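Local coordinates for protein CEP104 (Gallus gallus, PDB 5JO8) that probably binds tubulin or microtubules through its TOG domain, as a component of the centriole's protein interaction network, at residues 22-27 / 50-55; 172-177 / 209-214; 185-190 / 226-231. All blocks are in the same frame, centred on the assembly; numbering follows the deposited sequence. Where two conformers were deposited one is given.

Contact 1 (22-27 / 50-55)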
ATOM      1  N   GLU A  22       3.270   5.617  34.109  1.00 34.79           N
ATOM      2  CA  GLU A  22       3.398   4.417  33.293  1.00 33.76           C
ATOM      3  C   GLU A  22       2.170   4.176  32.425  1.00 28.10           C
ATOM      4  O   GLU A  22       1.050   4.487  32.817  1.00 28.88           O
ATOM      5  CB  GLU A  22       3.608   3.181  34.177  1.00 34.36           C
ATOM      6  CG  GLU A  22       4.958   3.086  34.839  1.00 36.69           C
ATOM      7  CD  GLU A  22       5.188   1.730  35.487  1.00 46.66           C
ATOM      8  OE1 GLU A  22       4.588   0.729  35.027  1.00 35.22           O
ATOM      9  OE2 GLU A  22       5.967   1.669  36.458  1.00 36.60           O
ATOM     10  N   PRO A  23       2.374   3.574  31.244  1.00 28.64           N
ATOM     11  CA  PRO A  23       1.239   3.101  30.449  1.00 27.74           C
ATOM     12  C   PRO A  23       0.560   1.935  31.157  1.00 33.20           C
ATOM     13  O   PRO A  23       1.183   1.310  32.017  1.00 35.52           O
ATOM     14  CB  PRO A  23       1.895   2.635  29.144  1.00 30.11           C
ATOM     15  CG  PRO A  23       3.299   2.324  29.508  1.00 39.24           C
ATOM     16  CD  PRO A  23       3.670   3.274  30.613  1.00 29.53           C
ATOM     17  N   GLU A  24      -0.694   1.657  30.818  1.00 34.24           N
ATOM     18  CA  GLU A  24      -1.423   0.575  31.468  1.00 33.45           C
ATOM     19  C   GLU A  24      -0.803  -0.777  31.118  1.00 40.01           C
ATOM     20  O   GLU A  24      -0.133  -0.911  30.089  1.00 29.72           O
ATOM     21  CB  GLU A  24      -2.904   0.607  31.090  1.00 41.04           C
ATOM     22  CG  GLU A  24      -3.174   0.382  29.626  1.00 45.80           C
ATOM     23  CD  GLU A  24      -3.217   1.672  28.834  1.00 41.32           C
ATOM     24  OE1 GLU A  24      -3.990   1.729  27.853  1.00 53.95           O
ATOM     25  OE2 GLU A  24      -2.488   2.626  29.180  1.00 35.88           O
ATOM     26  N   PRO A  25      -1.008  -1.784  31.981  1.00 31.98           N
ATOM     27  CA  PRO A  25      -0.409  -3.095  31.727  1.00 40.88           C
ATOM     28  C   PRO A  25      -0.952  -3.732  30.453  1.00 39.53           C
ATOM     29  O   PRO A  25      -2.100  -3.488  30.075  1.00 32.81           O
ATOM     30  CB  PRO A  25      -0.825  -3.912  32.956  1.00 36.81           C
ATOM     31  CG  PRO A  25      -2.043  -3.233  33.469  1.00 32.75           C
ATOM     32  CD  PRO A  25      -1.796  -1.775  33.228  1.00 37.26           C
ATOM     33  N   LEU A  26      -0.110  -4.521  29.796  1.00 32.61           N
ATOM     34  CA  LEU A  26      -0.499  -5.275  28.611  1.00 36.23           C
ATOM     35  C   LEU A  26      -1.457  -6.398  28.985  1.00 46.20           C
ATOM     36  O   LEU A  26      -1.226  -7.121  29.954  1.00 41.46           O
ATOM     37  CB  LEU A  26       0.739  -5.867  27.929  1.00 30.66           C
ATOM     38  CG  LEU A  26       1.678  -4.902  27.200  1.00 27.31           C
ATOM     39  CD1 LEU A  26       2.936  -5.611  26.736  1.00 29.05           C
ATOM     40  CD2 LEU A  26       0.965  -4.265  26.014  1.00 28.23           C
ATOM     41  N   SER A  27      -2.529  -6.543  28.210  1.00 46.08           N
ATOM     42  CA  SER A  27      -3.447  -7.666  28.374  1.00 51.44           C
ATOM     43  C   SER A  27      -2.687  -8.966  28.162  1.00 35.43           C
ATOM     44  O   SER A  27      -1.593  -8.971  27.595  1.00 50.34           O
ATOM     45  CB  SER A  27      -4.585  -7.582  27.358  1.00 47.35           C
ATOM     46  OG  SER A  27      -4.165  -8.076  26.097  1.00 53.24           O
ATOM     47  N   TYR A  50       0.833  -0.009  22.974  1.00 23.79           N
ATOM     48  CA  TYR A  50      -0.509  -0.574  23.114  1.00 24.99           C
ATOM     49  C   TYR A  50      -1.423   0.299  23.969  1.00 25.86           C
ATOM     50  O   TYR A  50      -2.586  -0.048  24.181  1.00 30.21           O
ATOM     51  CB  TYR A  50      -0.446  -1.972  23.739  1.00 26.04           C
ATOM     52  CG  TYR A  50      -0.154  -3.112  22.783  1.00 26.57           C
ATOM     53  CD1 TYR A  50       1.093  -3.252  22.194  1.00 23.75           C
ATOM     54  CD2 TYR A  50      -1.116  -4.073  22.503  1.00 25.49           C
ATOM     55  CE1 TYR A  50       1.364  -4.299  21.336  1.00 23.17           C
ATOM     56  CE2 TYR A  50      -0.856  -5.119  21.642  1.00 29.26           C
ATOM     57  CZ  TYR A  50       0.386  -5.230  21.059  1.00 25.85           C
ATOM     58  OH  TYR A  50       0.666  -6.272  20.200  1.00 28.56           O
ATOM     59  N   SER A  51      -0.906   1.424  24.453  1.00 24.06           N
ATOM     60  CA  SER A  51      -1.643   2.263  25.401  1.00 26.67           C
ATOM     61  C   SER A  51      -2.914   2.872  24.805  1.00 25.06           C
ATOM     62  O   SER A  51      -2.983   3.159  23.612  1.00 27.47           O
ATOM     63  CB  SER A  51      -0.748   3.381  25.939  1.00 30.78           C
ATOM     64  OG  SER A  51      -1.493   4.309  26.718  1.00 29.78           O
ATOM     65  N   LYS A  52      -3.914   3.075  25.653  1.00 33.06           N
ATOM     66  CA  LYS A  52      -5.122   3.777  25.232  1.00 30.42           C
ATOM     67  C   LYS A  52      -4.853   5.276  25.110  1.00 30.48           C
ATOM     68  O   LYS A  52      -5.644   6.014  24.527  1.00 29.60           O
ATOM     69  CB  LYS A  52      -6.280   3.491  26.192  1.00 38.10           C
ATOM     70  CG  LYS A  52      -6.802   2.058  26.114  1.00 34.66           C
ATOM     71  CD  LYS A  52      -7.290   1.723  24.710  1.00 55.29           C
ATOM     72  CE  LYS A  52      -7.633   0.246  24.574  1.00 57.85           C
ATOM     73  NZ  LYS A  52      -6.442  -0.625  24.786  1.00 63.19           N
ATOM     74  N   SER A  53      -3.720   5.716  25.645  1.00 28.83           N
ATOM     75  CA  SER A  53      -3.299   7.103  25.536  1.00 28.05           C
ATOM     76  C   SER A  53      -2.509   7.331  24.245  1.00 32.28           C
ATOM     77  O   SER A  53      -1.452   6.733  24.040  1.00 27.25           O
ATOM     78  CB  SER A  53      -2.445   7.479  26.748  1.00 29.87           C
ATOM     79  OG  SER A  53      -1.698   8.654  26.493  1.00 32.40           O
ATOM     80  N   TRP A  54      -3.015   8.194  23.373  1.00 27.75           N
ATOM     81  CA  TRP A  54      -2.373   8.402  22.077  1.00 25.25           C
ATOM     82  C   TRP A  54      -0.941   8.940  22.170  1.00 30.83           C
ATOM     83  O   TRP A  54      -0.112   8.631  21.315  1.00 26.03           O
ATOM     84  CB  TRP A  54      -3.228   9.296  21.164  1.00 31.12           C
ATOM     85  CG  TRP A  54      -3.316  10.736  21.591  1.00 23.59           C
ATOM     86  CD1 TRP A  54      -4.355  11.332  22.251  1.00 26.42           C
ATOM     87  CD2 TRP A  54      -2.337  11.758  21.378  1.00 26.72           C
ATOM     88  NE1 TRP A  54      -4.077  12.659  22.464  1.00 30.09           N
ATOM     89  CE2 TRP A  54      -2.846  12.947  21.936  1.00 27.13           C
ATOM     90  CE3 TRP A  54      -1.078  11.787  20.763  1.00 33.58           C
ATOM     91  CZ2 TRP A  54      -2.140  14.144  21.906  1.00 31.57           C
ATOM     92  CZ3 TRP A  54      -0.377  12.978  20.740  1.00 33.33           C
ATOM     93  CH2 TRP A  54      -0.911  14.141  21.305  1.00 30.57           C
ATOM     94  N   SER A  55      -0.643   9.742  23.191  1.00 25.28           N
ATOM     95  CA  SER A  55       0.701  10.296  23.335  1.00 25.57           C
ATOM     96  C   SER A  55       1.711   9.209  23.680  1.00 27.45           C
ATOM     97  O   SER A  55       2.871   9.274  23.263  1.00 29.02           O
ATOM     98  CB  SER A  55       0.730  11.409  24.388  1.00 34.33           C
ATOM     99  OG  SER A  55       0.295  10.926  25.646  1.00 38.18           O
TER

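Contact 2 (172-177 / 209-214)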
ATOM      1  N   ILE A 172       6.526  -4.916  -6.132  1.00 22.42           N
ATOM      2  CA  ILE A 172       5.547  -5.442  -5.189  1.00 22.33           C
ATOM      3  C   ILE A 172       4.295  -4.592  -5.241  1.00 24.27           C
ATOM      4  O   ILE A 172       3.187  -5.099  -5.336  1.00 22.33           O
ATOM      5  CB  ILE A 172       6.112  -5.462  -3.740  1.00 28.41           C
ATOM      6  CG1 ILE A 172       7.174  -6.549  -3.581  1.00 25.88           C
ATOM      7  CG2 ILE A 172       4.990  -5.665  -2.714  1.00 25.64           C
ATOM      8  CD1 ILE A 172       7.886  -6.495  -2.234  1.00 33.03           C
ATOM      9  N   VAL A 173       4.490  -3.286  -5.160  1.00 20.95           N
ATOM     10  CA  VAL A 173       3.352  -2.388  -5.014  1.00 19.74           C
ATOM     11  C   VAL A 173       2.378  -2.478  -6.190  1.00 22.63           C
ATOM     12  O   VAL A 173       1.180  -2.629  -5.966  1.00 22.61           O
ATOM     13  CB  VAL A 173       3.780  -0.955  -4.670  1.00 21.71           C
ATOM     14  CG1 VAL A 173       2.559  -0.073  -4.521  1.00 24.54           C
ATOM     15  CG2 VAL A 173       4.593  -0.952  -3.377  1.00 24.07           C
ATOM     16  N   PRO A 174       2.882  -2.413  -7.439  1.00 20.67           N
ATOM     17  CA  PRO A 174       1.922  -2.486  -8.553  1.00 23.01           C
ATOM     18  C   PRO A 174       1.096  -3.767  -8.589  1.00 22.86           C
ATOM     19  O   PRO A 174      -0.102  -3.739  -8.873  1.00 23.03           O
ATOM     20  CB  PRO A 174       2.828  -2.394  -9.787  1.00 20.98           C
ATOM     21  CG  PRO A 174       3.942  -1.533  -9.328  1.00 25.61           C
ATOM     22  CD  PRO A 174       4.218  -2.013  -7.920  1.00 23.57           C
ATOM     23  N   VAL A 175       1.739  -4.892  -8.290  1.00 21.14           N
ATOM     24  CA  VAL A 175       1.056  -6.172  -8.287  1.00 23.63           C
ATOM     25  C   VAL A 175      -0.047  -6.215  -7.236  1.00 23.15           C
ATOM     26  O   VAL A 175      -1.148  -6.701  -7.500  1.00 24.16           O
ATOM     27  CB  VAL A 175       2.060  -7.327  -8.115  1.00 25.41           C
ATOM     28  CG1 VAL A 175       1.332  -8.661  -8.097  1.00 37.79           C
ATOM     29  CG2 VAL A 175       3.084  -7.281  -9.234  1.00 32.32           C
ATOM     30  N   HIS A 176       0.236  -5.691  -6.051  1.00 21.04           N
ATOM     31  CA  HIS A 176      -0.775  -5.609  -5.007  1.00 25.38           C
ATOM     32  C   HIS A 176      -1.952  -4.741  -5.468  1.00 24.40           C
ATOM     33  O   HIS A 176      -3.109  -5.076  -5.232  1.00 28.65           O
ATOM     34  CB  HIS A 176      -0.170  -5.008  -3.742  1.00 28.91           C
ATOM     35  CG  HIS A 176      -0.811  -5.485  -2.477  1.00 48.01           C
ATOM     36  ND1 HIS A 176      -2.094  -5.139  -2.112  1.00 45.13           N
ATOM     37  CD2 HIS A 176      -0.339  -6.276  -1.485  1.00 26.81           C
ATOM     38  CE1 HIS A 176      -2.388  -5.699  -0.952  1.00 30.77           C
ATOM     39  NE2 HIS A 176      -1.340  -6.397  -0.551  1.00 54.17           N
ATOM     40  N   LEU A 177      -1.638  -3.624  -6.116  1.00 18.97           N
ATOM     41  CA  LEU A 177      -2.668  -2.675  -6.554  1.00 20.79           C
ATOM     42  C   LEU A 177      -3.628  -3.205  -7.626  1.00 21.90           C
ATOM     43  O   LEU A 177      -4.773  -2.750  -7.692  1.00 23.09           O
ATOM     44  CB  LEU A 177      -2.022  -1.384  -7.042  1.00 18.38           C
ATOM     45  CG  LEU A 177      -1.382  -0.488  -5.984  1.00 22.27           C
ATOM     46  CD1 LEU A 177      -0.718   0.661  -6.663  1.00 24.88           C
ATOM     47  CD2 LEU A 177      -2.367   0.002  -4.921  1.00 29.58           C
ATOM     48  N   SER A 209       8.184  -2.430 -14.200  1.00 34.38           N
ATOM     49  CA  SER A 209       7.541  -1.738 -13.089  1.00 26.60           C
ATOM     50  C   SER A 209       6.745  -2.710 -12.227  1.00 20.66           C
ATOM     51  O   SER A 209       6.588  -2.506 -11.023  1.00 25.08           O
ATOM     52  CB  SER A 209       6.595  -0.664 -13.627  1.00 26.76           C
ATOM     53  OG  SER A 209       5.496  -1.271 -14.293  1.00 27.51           O
ATOM     54  N   GLY A 210       6.238  -3.767 -12.849  1.00 24.26           N
ATOM     55  CA  GLY A 210       5.282  -4.644 -12.200  1.00 21.33           C
ATOM     56  C   GLY A 210       3.903  -4.564 -12.854  1.00 21.09           C
ATOM     57  O   GLY A 210       3.120  -5.512 -12.790  1.00 24.67           O
ATOM     58  N   PHE A 211       3.593  -3.428 -13.475  1.00 22.72           N
ATOM     59  CA  PHE A 211       2.367  -3.313 -14.260  1.00 19.64           C
ATOM     60  C   PHE A 211       2.597  -3.939 -15.631  1.00 23.47           C
ATOM     61  O   PHE A 211       3.638  -3.708 -16.256  1.00 26.47           O
ATOM     62  CB  PHE A 211       2.006  -1.845 -14.487  1.00 20.37           C
ATOM     63  CG  PHE A 211       1.551  -1.110 -13.253  1.00 19.51           C
ATOM     64  CD1 PHE A 211       0.382  -1.474 -12.600  1.00 18.45           C
ATOM     65  CD2 PHE A 211       2.271  -0.025 -12.776  1.00 20.50           C
ATOM     66  CE1 PHE A 211      -0.052  -0.781 -11.477  1.00 22.13           C
ATOM     67  CE2 PHE A 211       1.839   0.678 -11.659  1.00 19.37           C
ATOM     68  CZ  PHE A 211       0.675   0.297 -11.014  1.00 18.20           C
ATOM     69  N   THR A 212       1.630  -4.711 -16.108  1.00 22.35           N
ATOM     70  CA  THR A 212       1.692  -5.235 -17.468  1.00 21.74           C
ATOM     71  C   THR A 212       0.348  -4.999 -18.141  1.00 24.47           C
ATOM     72  O   THR A 212      -0.642  -4.704 -17.476  1.00 23.12           O
ATOM     73  CB  THR A 212       1.982  -6.749 -17.490  1.00 26.43           C
ATOM     74  OG1 THR A 212       0.897  -7.448 -16.871  1.00 25.82           O
ATOM     75  CG2 THR A 212       3.289  -7.063 -16.754  1.00 31.23           C
ATOM     76  N   ILE A 213       0.306  -5.136 -19.462  1.00 25.07           N
ATOM     77  CA  ILE A 213      -0.958  -5.003 -20.169  1.00 27.24           C
ATOM     78  C   ILE A 213      -1.961  -6.008 -19.611  1.00 19.72           C
ATOM     79  O   ILE A 213      -3.114  -5.683 -19.392  1.00 22.18           O
ATOM     80  CB  ILE A 213      -0.781  -5.162 -21.688  1.00 32.74           C
ATOM     81  CG1 ILE A 213       0.187  -4.107 -22.220  1.00 33.86           C
ATOM     82  CG2 ILE A 213      -2.124  -5.056 -22.388  1.00 34.01           C
ATOM     83  CD1 ILE A 213       0.690  -4.405 -23.607  1.00 39.37           C
ATOM     84  N   SER A 214      -1.495  -7.228 -19.357  0.60 22.04           N
ATOM     85  CA  SER A 214      -2.364  -8.285 -18.868  0.60 24.71           C
ATOM     86  C   SER A 214      -2.954  -7.987 -17.491  0.60 19.46           C
ATOM     87  O   SER A 214      -4.167  -8.103 -17.298  0.60 21.88           O
ATOM     88  CB  SER A 214      -1.612  -9.617 -18.831  0.60 25.71           C
ATOM     89  OG  SER A 214      -1.006  -9.900 -20.080  0.60 30.14           O
TER

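Contact 3 (185-190 / 226-231)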
ATOM      1  N   SER A 185     -17.334  -3.729  -3.441  1.00 30.51           N
ATOM      2  CA  SER A 185     -16.349  -3.164  -2.523  1.00 30.62           C
ATOM      3  C   SER A 185     -16.705  -1.731  -2.134  1.00 30.22           C
ATOM      4  O   SER A 185     -17.300  -0.994  -2.929  1.00 27.86           O
ATOM      5  CB  SER A 185     -14.954  -3.199  -3.147  1.00 37.67           C
ATOM      6  OG  SER A 185     -14.930  -2.471  -4.360  1.00 35.02           O
ATOM      7  N   PRO A 186     -16.348  -1.330  -0.903  1.00 29.87           N
ATOM      8  CA  PRO A 186     -16.660   0.016  -0.413  1.00 33.13           C
ATOM      9  C   PRO A 186     -16.179   1.108  -1.364  1.00 28.30           C
ATOM     10  O   PRO A 186     -15.073   1.028  -1.904  1.00 26.97           O
ATOM     11  CB  PRO A 186     -15.910   0.083   0.919  1.00 36.71           C
ATOM     12  CG  PRO A 186     -15.874  -1.330   1.387  1.00 40.88           C
ATOM     13  CD  PRO A 186     -15.712  -2.161   0.139  1.00 29.87           C
ATOM     14  N   THR A 187     -17.023   2.111  -1.566  1.00 27.28           N
ATOM     15  CA  THR A 187     -16.775   3.135  -2.569  1.00 26.72           C
ATOM     16  C   THR A 187     -15.442   3.864  -2.394  1.00 27.13           C
ATOM     17  O   THR A 187     -14.676   3.976  -3.340  1.00 23.59           O
ATOM     18  CB  THR A 187     -17.924   4.141  -2.600  1.00 26.81           C
ATOM     19  OG1 THR A 187     -19.140   3.430  -2.868  1.00 31.78           O
ATOM     20  CG2 THR A 187     -17.695   5.188  -3.680  1.00 28.13           C
ATOM     21  N   HIS A 188     -15.161   4.354  -1.191  1.00 24.25           N
ATOM     22  CA  HIS A 188     -13.909   5.079  -0.968  1.00 26.78           C
ATOM     23  C   HIS A 188     -12.695   4.194  -1.236  1.00 22.44           C
ATOM     24  O   HIS A 188     -11.748   4.614  -1.902  1.00 22.72           O
ATOM     25  CB  HIS A 188     -13.845   5.645   0.450  1.00 24.07           C
ATOM     26  CG  HIS A 188     -14.816   6.755   0.686  1.00 26.58           C
ATOM     27  ND1 HIS A 188     -15.493   6.921   1.876  1.00 37.78           N
ATOM     28  CD2 HIS A 188     -15.226   7.760  -0.125  1.00 30.83           C
ATOM     29  CE1 HIS A 188     -16.277   7.981   1.789  1.00 34.81           C
ATOM     30  NE2 HIS A 188     -16.138   8.505   0.584  1.00 37.76           N
ATOM     31  N   LEU A 189     -12.741   2.972  -0.729  1.00 22.90           N
ATOM     32  CA  LEU A 189     -11.683   1.998  -0.967  1.00 22.04           C
ATOM     33  C   LEU A 189     -11.497   1.750  -2.464  1.00 24.46           C
ATOM     34  O   LEU A 189     -10.377   1.741  -2.971  1.00 22.56           O
ATOM     35  CB  LEU A 189     -12.044   0.686  -0.283  1.00 24.20           C
ATOM     36  CG  LEU A 189     -10.949  -0.368  -0.211  1.00 25.09           C
ATOM     37  CD1 LEU A 189      -9.801   0.129   0.663  1.00 26.71           C
ATOM     38  CD2 LEU A 189     -11.526  -1.681   0.314  1.00 29.90           C
ATOM     39  N   ALA A 190     -12.603   1.550  -3.175  1.00 21.31           N
ATOM     40  CA  ALA A 190     -12.520   1.225  -4.595  1.00 19.56           C
ATOM     41  C   ALA A 190     -11.984   2.399  -5.389  1.00 20.22           C
ATOM     42  O   ALA A 190     -11.146   2.235  -6.272  1.00 19.90           O
ATOM     43  CB  ALA A 190     -13.894   0.835  -5.121  1.00 19.37           C
ATOM     44  N   HIS A 226     -17.915  -2.547 -11.274  1.00 24.33           N
ATOM     45  CA  HIS A 226     -18.222  -1.959  -9.976  1.00 21.69           C
ATOM     46  C   HIS A 226     -19.557  -1.222  -9.998  1.00 22.73           C
ATOM     47  O   HIS A 226     -19.948  -0.660 -11.018  1.00 28.79           O
ATOM     48  CB  HIS A 226     -17.104  -1.031  -9.501  1.00 21.96           C
ATOM     49  CG  HIS A 226     -17.159  -0.734  -8.034  1.00 24.47           C
ATOM     50  ND1 HIS A 226     -17.949   0.259  -7.500  1.00 28.94           N
ATOM     51  CD2 HIS A 226     -16.539  -1.327  -6.985  1.00 23.09           C
ATOM     52  CE1 HIS A 226     -17.803   0.277  -6.187  1.00 29.53           C
ATOM     53  NE2 HIS A 226     -16.952  -0.676  -5.849  1.00 24.61           N
ATOM     54  N   ARG A 227     -20.264  -1.238  -8.876  1.00 26.94           N
ATOM     55  CA  ARG A 227     -21.593  -0.631  -8.829  1.00 32.27           C
ATOM     56  C   ARG A 227     -21.577   0.899  -8.913  1.00 34.14           C
ATOM     57  O   ARG A 227     -22.580   1.516  -9.259  1.00 30.66           O
ATOM     58  CB  ARG A 227     -22.353  -1.098  -7.583  1.00 37.54           C
ATOM     59  CG  ARG A 227     -21.695  -0.728  -6.270  1.00 35.36           C
ATOM     60  CD  ARG A 227     -22.388  -1.421  -5.107  1.00 40.34           C
ATOM     61  NE  ARG A 227     -21.828  -1.016  -3.819  1.00 40.09           N
ATOM     62  CZ  ARG A 227     -22.283  -1.436  -2.642  1.00 53.56           C
ATOM     63  NH1 ARG A 227     -23.307  -2.276  -2.586  1.00 59.51           N
ATOM     64  NH2 ARG A 227     -21.711  -1.014  -1.521  1.00 43.20           N
ATOM     65  N   VAL A 228     -20.440   1.515  -8.612  1.00 28.26           N
ATOM     66  CA  VAL A 228     -20.362   2.971  -8.561  1.00 26.56           C
ATOM     67  C   VAL A 228     -19.782   3.577  -9.838  1.00 27.78           C
ATOM     68  O   VAL A 228     -18.677   3.218 -10.261  1.00 26.60           O
ATOM     69  CB  VAL A 228     -19.596   3.438  -7.312  1.00 29.11           C
ATOM     70  CG1 VAL A 228     -19.437   4.945  -7.317  1.00 30.43           C
ATOM     71  CG2 VAL A 228     -20.309   2.966  -6.047  1.00 33.11           C
ATOM     72  N   TYR A 229     -20.532   4.497 -10.447  1.00 26.58           N
ATOM     73  CA  TYR A 229     -20.115   5.124 -11.699  1.00 27.64           C
ATOM     74  C   TYR A 229     -18.701   5.700 -11.649  1.00 24.57           C
ATOM     75  O   TYR A 229     -17.915   5.506 -12.570  1.00 25.04           O
ATOM     76  CB  TYR A 229     -21.103   6.226 -12.116  1.00 31.55           C
ATOM     77  CG  TYR A 229     -20.591   7.090 -13.257  1.00 29.13           C
ATOM     78  CD1 TYR A 229     -20.746   6.696 -14.577  1.00 42.13           C
ATOM     79  CD2 TYR A 229     -19.936   8.285 -13.006  1.00 36.54           C
ATOM     80  CE1 TYR A 229     -20.274   7.478 -15.622  1.00 55.73           C
ATOM     81  CE2 TYR A 229     -19.456   9.072 -14.042  1.00 53.85           C
ATOM     82  CZ  TYR A 229     -19.626   8.665 -15.344  1.00 54.60           C
ATOM     83  OH  TYR A 229     -19.149   9.461 -16.364  1.00 64.65           O
ATOM     84  N   GLU A 230     -18.395   6.426 -10.584  1.00 22.91           N
ATOM     85  CA  GLU A 230     -17.120   7.122 -10.487  1.00 24.38           C
ATOM     86  C   GLU A 230     -15.943   6.124 -10.533  1.00 24.13           C
ATOM     87  O   GLU A 230     -14.894   6.416 -11.107  1.00 24.61           O
ATOM     88  CB  GLU A 230     -17.095   8.001  -9.233  1.00 22.34           C
ATOM     89  CG  GLU A 230     -16.030   9.064  -9.233  1.00 42.34           C
ATOM     90  CD  GLU A 230     -16.189  10.039  -8.085  1.00 55.68           C
ATOM     91  OE1 GLU A 230     -17.195   9.932  -7.348  1.00 55.36           O
ATOM     92  OE2 GLU A 230     -15.317  10.918  -7.928  1.00 66.03           O
ATOM     93  N   VAL A 231     -16.150   4.942  -9.958  1.00 22.40           N
ATOM     94  CA  VAL A 231     -15.163   3.860 -10.027  1.00 19.76           C
ATOM     95  C   VAL A 231     -14.991   3.348 -11.459  1.00 22.73           C
ATOM     96  O   VAL A 231     -13.867   3.223 -11.963  1.00 20.72           O
ATOM     97  CB  VAL A 231     -15.545   2.705  -9.090  1.00 19.99           C
ATOM     98  CG1 VAL A 231     -14.505   1.580  -9.185  1.00 20.47           C
ATOM     99  CG2 VAL A 231     -15.668   3.189  -7.657  1.00 25.11           C
TER
HETATM  100  O   HOH W   1     -19.538   0.534  -3.118  1.00 34.51           O

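Contact 1 (22-27 / 50-55)
The carboxylate of Glu24 reaches across to residues 50-55 and is gripped at both oxygens. Its OE1 accepts a hydrogen bond from the backbone N of Lys52 at 2.6 Å, nearly straight (N-H...O angle 158°), while OE2 takes one from the hydroxyl OG of Ser51 at 3.1 Å. Both donors come from the syn side but somewhat out of the carboxylate plane, and together they limit how far the group can turn. The chain of Glu24 reaches them because its CG sits between the backbone N and the carbonyl carbon (chi1 63°) and the chain then bends at chi2. Lys52 adds its CG, 3.3 Å from Glu24 OE1, and its ammonium NZ lies 4.6 Å from the same oxygen, too far for a salt bridge yet probably favourable to the negative charge. Beside this polar grip, Leu26 sets one methyl, CD2, against Tyr50 CB at 3.5 Å, its side chain crossing that of the tyrosine at about a right angle. In the second shell, Ser51 OG also accepts a hydrogen bond from the backbone N of Ser53 at 2.8 Å, closing an ST turn that holds the hydroxyl in place for Glu24. Segment 22-27 is thus fastened to the connection between helix 43-49 and helix 54-69. Leu26 further packs on Val46 of helix 43-49 and on Leu31 of helix 28-33, where Glu33 bonds the hydroxyl of Tyr50.

Contact 2 (172-177 / 209-214)
Pro174 and Gly210 bring the two backbones together, their CA atoms 5.4 Å apart, where the short helix 173-177 meets the turn leading into helix 213-223. This is packing inside the all-helical, HEAT-like solenoid of a TOG domain, with an ST turn on the second segment: Ser209 OG accepts a hydrogen bond from the backbone N of Phe211 at 3.0 Å, and the same hydroxyl bonds to the carbonyl of Gly205. Gly210 has a positive phi of 113°, a conformation in which a beta carbon would jam against the carbonyl of Ser209. A beta carbon would also point at Pro174 and crowd its CB, so the lack of a side chain lets the proline come in close. The contact rests on van der Waals packing. Pro174 puts CG 3.3 Å from the carbonyl O of Ser209. At the margin, Val175 has its CG2 methyl 4.0 Å from Gly210 O, and that carbonyl is bonded by Asn215 ND2 from helix 213-223. Phe211 has its CG anti to the carbonyl carbon (chi1 -70°), a setting that brings one ring face against the proline and also places the ring against Leu200 and Leu201 of helix 187-204. The result is a CH-pi contact in which Pro174 CB stands over the middle of the Phe211 ring, 3.5 Å from its centroid and only 6° off the ring normal.

Contact 3 (185-190 / 226-231)
Thr187 and Val228 are paired with CA atoms 7.0 Å apart, and Ala190 and Val231 follow at 6.6 Å, the segments running in the same direction as each enters its helix. Ahead of these pairs, the imidazole of His226 bridges the two segments. Its CG lies anti to the backbone N (chi1 -162°), which carries the ring across to Ser185. There NE2 donates to the carbonyl O of Ser185 at 3.0 Å, the oxygen lying close to the ring plane, and more weakly to Ser185 OG, whose stronger partner is the carbonyl of Lys182. The other ring nitrogen, ND1, accepts a hydrogen bond from the backbone N of Val228 at 3.0 Å, nearly straight (162°). One nitrogen giving and the other receiving is consistent with a neutral imidazole protonated at NE2, held fast in its rotation. In this alpha-solenoid of the TOG domain the ring joins the turns that lead into helix 187-204 and helix 229-245. A leucine in place of His226 would probably leave the Val228 N-H without its mate and deprive Ser185 O of the NE2 donor. Water 1 also donates to that oxygen, accepts from Arg227 NE and bonds to Thr187 OG1. Beyond the ring, Val231 CG2 lies over one imidazole face, toward the rim, and meets Ala190 CB at 3.9 Å. Thr187 crosses Val228 at about a right angle, its CG2 4.0 Å from Val228 CG1.

In the fold
The three contacts lie at different points along the helical TOG domain. Contact 1 fastens the N-terminal end, its centre 39 Å from that of contact 2 and 37 Å from that of contact 3, with nearest atoms about 21 and 23 Å apart; contacts 1 and 2 lie on opposite sides of the chain's centre. Contacts 2 and 3 are neighbours, with centres 20 Å apart and nearest atoms about 8 Å apart, and their segments alternate along the chain. Helix 187-204 connects them: contact 3 lies at its start, while residues 209-214 of contact 2 follow soon after its end. Contact 1 is a surface contact; the other two are buried. The assembly is a single protein chain without tubulin, so any relation to microtubule binding is inferred.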